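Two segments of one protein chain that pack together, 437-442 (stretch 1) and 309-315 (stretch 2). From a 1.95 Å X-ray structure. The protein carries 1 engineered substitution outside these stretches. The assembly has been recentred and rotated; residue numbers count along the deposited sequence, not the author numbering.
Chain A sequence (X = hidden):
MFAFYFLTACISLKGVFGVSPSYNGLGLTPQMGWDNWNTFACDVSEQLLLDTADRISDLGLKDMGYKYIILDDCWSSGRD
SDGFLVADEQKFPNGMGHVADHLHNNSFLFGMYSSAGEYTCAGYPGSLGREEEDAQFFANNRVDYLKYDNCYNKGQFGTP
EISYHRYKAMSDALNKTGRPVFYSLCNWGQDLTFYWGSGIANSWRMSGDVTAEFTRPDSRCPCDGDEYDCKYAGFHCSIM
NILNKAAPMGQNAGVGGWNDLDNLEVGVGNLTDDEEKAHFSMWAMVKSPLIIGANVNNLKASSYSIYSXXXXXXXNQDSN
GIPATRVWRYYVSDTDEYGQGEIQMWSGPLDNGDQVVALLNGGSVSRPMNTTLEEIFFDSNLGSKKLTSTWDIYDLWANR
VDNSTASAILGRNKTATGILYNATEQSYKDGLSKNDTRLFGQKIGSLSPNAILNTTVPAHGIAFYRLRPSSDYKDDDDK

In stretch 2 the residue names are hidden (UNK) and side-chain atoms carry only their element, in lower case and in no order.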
# COMPACT_ATOMS: atom_id res chain seq x y z
N THR A 437 -4.22 49.62 6.08
CA THR A 437 -3.54 49.19 7.30
C THR A 437 -4.18 47.94 7.93
O THR A 437 -3.49 47.09 8.49
CB THR A 437 -3.48 50.36 8.33
OG1 THR A 437 -2.80 51.47 7.73
CG2 THR A 437 -2.74 49.95 9.61
N ARG A 438 -5.50 47.84 7.80
CA ARG A 438 -6.25 46.74 8.39
C ARG A 438 -5.96 45.38 7.75
O ARG A 438 -6.20 44.34 8.37
CB ARG A 438 -7.75 47.04 8.37
CG ARG A 438 -8.14 48.27 9.18
CD ARG A 438 -9.64 48.52 9.18
NE ARG A 438 -10.21 48.67 7.84
CZ ARG A 438 -10.13 49.76 7.08
NH1 ARG A 438 -9.47 50.83 7.51
NH2 ARG A 438 -10.69 49.78 5.88
N LEU A 439 -5.42 45.39 6.53
CA LEU A 439 -5.14 44.15 5.81
C LEU A 439 -3.67 43.69 5.86
O LEU A 439 -3.34 42.60 5.40
CB LEU A 439 -5.61 44.25 4.35
CG LEU A 439 -7.05 44.66 4.03
CD1 LEU A 439 -7.30 44.59 2.55
CD2 LEU A 439 -8.07 43.82 4.79
N PHE A 440 -2.79 44.52 6.42
CA PHE A 440 -1.36 44.19 6.44
C PHE A 440 -0.81 43.91 7.84
O PHE A 440 0.27 43.33 7.98
CB PHE A 440 -0.53 45.29 5.75
CG PHE A 440 -0.64 45.27 4.26
CD1 PHE A 440 -1.50 46.14 3.60
CD2 PHE A 440 0.12 44.37 3.51
CE1 PHE A 440 -1.61 46.11 2.21
CE2 PHE A 440 0.01 44.33 2.12
CZ PHE A 440 -0.85 45.21 1.47
N GLY A 441 -1.57 44.29 8.86
CA GLY A 441 -1.08 44.26 10.23
C GLY A 441 -0.11 45.41 10.46
O GLY A 441 -0.21 46.45 9.82
N GLN A 442 0.85 45.20 11.35
CA GLN A 442 1.79 46.24 11.74
C GLN A 442 3.22 45.86 11.39
O GLN A 442 3.68 44.76 11.70
CB GLN A 442 1.67 46.51 13.25
CG GLN A 442 2.46 47.70 13.76
CD GLN A 442 1.61 48.95 13.95
OE1 GLN A 442 0.51 49.09 13.39
NE2 GLN A 442 2.12 49.88 14.76
N UNK A 309 -10.21 38.61 11.96
CA UNK A 309 -8.90 39.16 11.59
C UNK A 309 -8.75 39.32 10.07
O UNK A 309 -8.37 38.37 9.36
c UNK A 309 -7.75 38.34 12.20
c UNK A 309 -6.34 38.98 12.06
c UNK A 309 -6.11 40.18 12.99
o UNK A 309 -7.03 40.63 13.68
n UNK A 309 -4.88 40.68 13.02
N UNK A 310 -9.05 40.53 9.60
CA UNK A 310 -9.03 40.87 8.18
C UNK A 310 -7.71 40.55 7.49
O UNK A 310 -7.70 40.10 6.35
c UNK A 310 -9.39 42.34 7.99
N UNK A 311 -6.61 40.77 8.21
CA UNK A 311 -5.25 40.55 7.72
C UNK A 311 -5.01 39.09 7.33
O UNK A 311 -4.34 38.78 6.34
o UNK A 311 -3.06 41.38 8.26
c UNK A 311 -4.27 40.93 8.83
N UNK A 312 -5.55 38.19 8.14
CA UNK A 312 -5.38 36.75 7.92
C UNK A 312 -6.31 36.25 6.81
O UNK A 312 -5.90 35.43 5.97
c UNK A 312 -5.52 34.46 9.01
c UNK A 312 -5.53 35.97 9.25
c UNK A 312 -4.41 36.36 10.23
N UNK A 313 -7.55 36.73 6.80
CA UNK A 313 -8.51 36.44 5.72
C UNK A 313 -7.99 36.90 4.35
O UNK A 313 -8.18 36.21 3.33
c UNK A 313 -11.75 37.24 7.81
c UNK A 313 -9.90 37.06 6.01
c UNK A 313 -10.87 36.82 4.83
c UNK A 313 -10.48 36.50 7.31
N UNK A 314 -7.30 38.05 4.33
CA UNK A 314 -6.73 38.57 3.09
C UNK A 314 -5.69 37.61 2.48
O UNK A 314 -5.57 37.53 1.26
c UNK A 314 -6.13 39.96 3.33
N UNK A 315 -4.95 36.90 3.34
CA UNK A 315 -4.04 35.83 2.90
C UNK A 315 -4.82 34.73 2.20
O UNK A 315 -4.46 34.31 1.10
c UNK A 315 -3.23 35.21 4.09
c UNK A 315 -2.40 33.98 3.63
c UNK A 315 -2.33 36.26 4.77
c UNK A 315 -1.35 36.98 3.82
O HOH W 1 -6.56 42.73 10.48
O HOH W 2 -2.57 40.21 4.57

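Position 309 carries three side-chain carbons in an unbranched run, the third bonded to one oxygen and one nitrogen. A terminal amide at that chain length is glutamine. Gln309 occupies the N-cap position right before the helix, and its side chain makes no contact with stretch 1, the nearest approach being 5.9 Å from NE2 of Gln309 to CA of Gly441; its NE2 is hydrogen-bonded elsewhere in the structure.

Position 310 has one side-chain carbon and nothing beyond it. That carbon, CB, points toward stretch 1 and lies 3.8 Å from CD2 of Leu439 and 3.8 Å from the backbone O of Arg438. A lone methyl identifies Ala310.

At position 311 one carbon carries one oxygen. The oxygen sits 3.1 Å from O of Leu439, and the absence of a further carbon excludes threonine. This is Ser311, with chi1 at -151° (t). Its OG donates a weak hydrogen bond to Leu439 O. The same OG lies 3.3 Å from N of Gly441, but the angle is poor and no bond is assigned.

Position 312 shows three carbons, the first bearing the other two. Its CB points away from stretch 1 and its side chain makes no contact there. The fork without extension gives Val312.

Position 313 has four carbons, forked at the first, with one arm two carbons long. Branching at CB rather than one atom later separates isoleucine from leucine, so this is Ile313; it does not touch stretch 1.

Position 314 again has a single carbon, directed toward stretch 1 and 4.4 Å from CB of Leu439. It is Ala314, one helical turn after Ala310, and its N donates to Ala310 O at 2.9 Å.

Position 315 repeats the four-carbon pattern forked at the first atom. Ile315 has both chi angles near -60° (m, m), and the nearest approach of its side chain is 6.2 Å, from CD1 of Ile315 to O of Leu439, too far for contact.

The contact centres on Leu439 and Ser311, whose CA atoms are 4.1 Å apart. So close a backbone approach is accommodated by small side chains at 310, 311 and 314: the two alanines meet the Leu439 side chain, while Ser311 reaches its carbonyl. Two waters add polar links. Water 1 accepts from Ser311 N at 3.0 Å and donates to Arg438 O at 2.7 Å, bridging a direct N to O separation of 3.6 Å; water 2 donates to Ser311 O at 2.9 Å and to Leu439 O at 2.6 Å. Altogether 229 Å² is buried, summed over both sides.

Stretch 2 309-315: QASVIAI
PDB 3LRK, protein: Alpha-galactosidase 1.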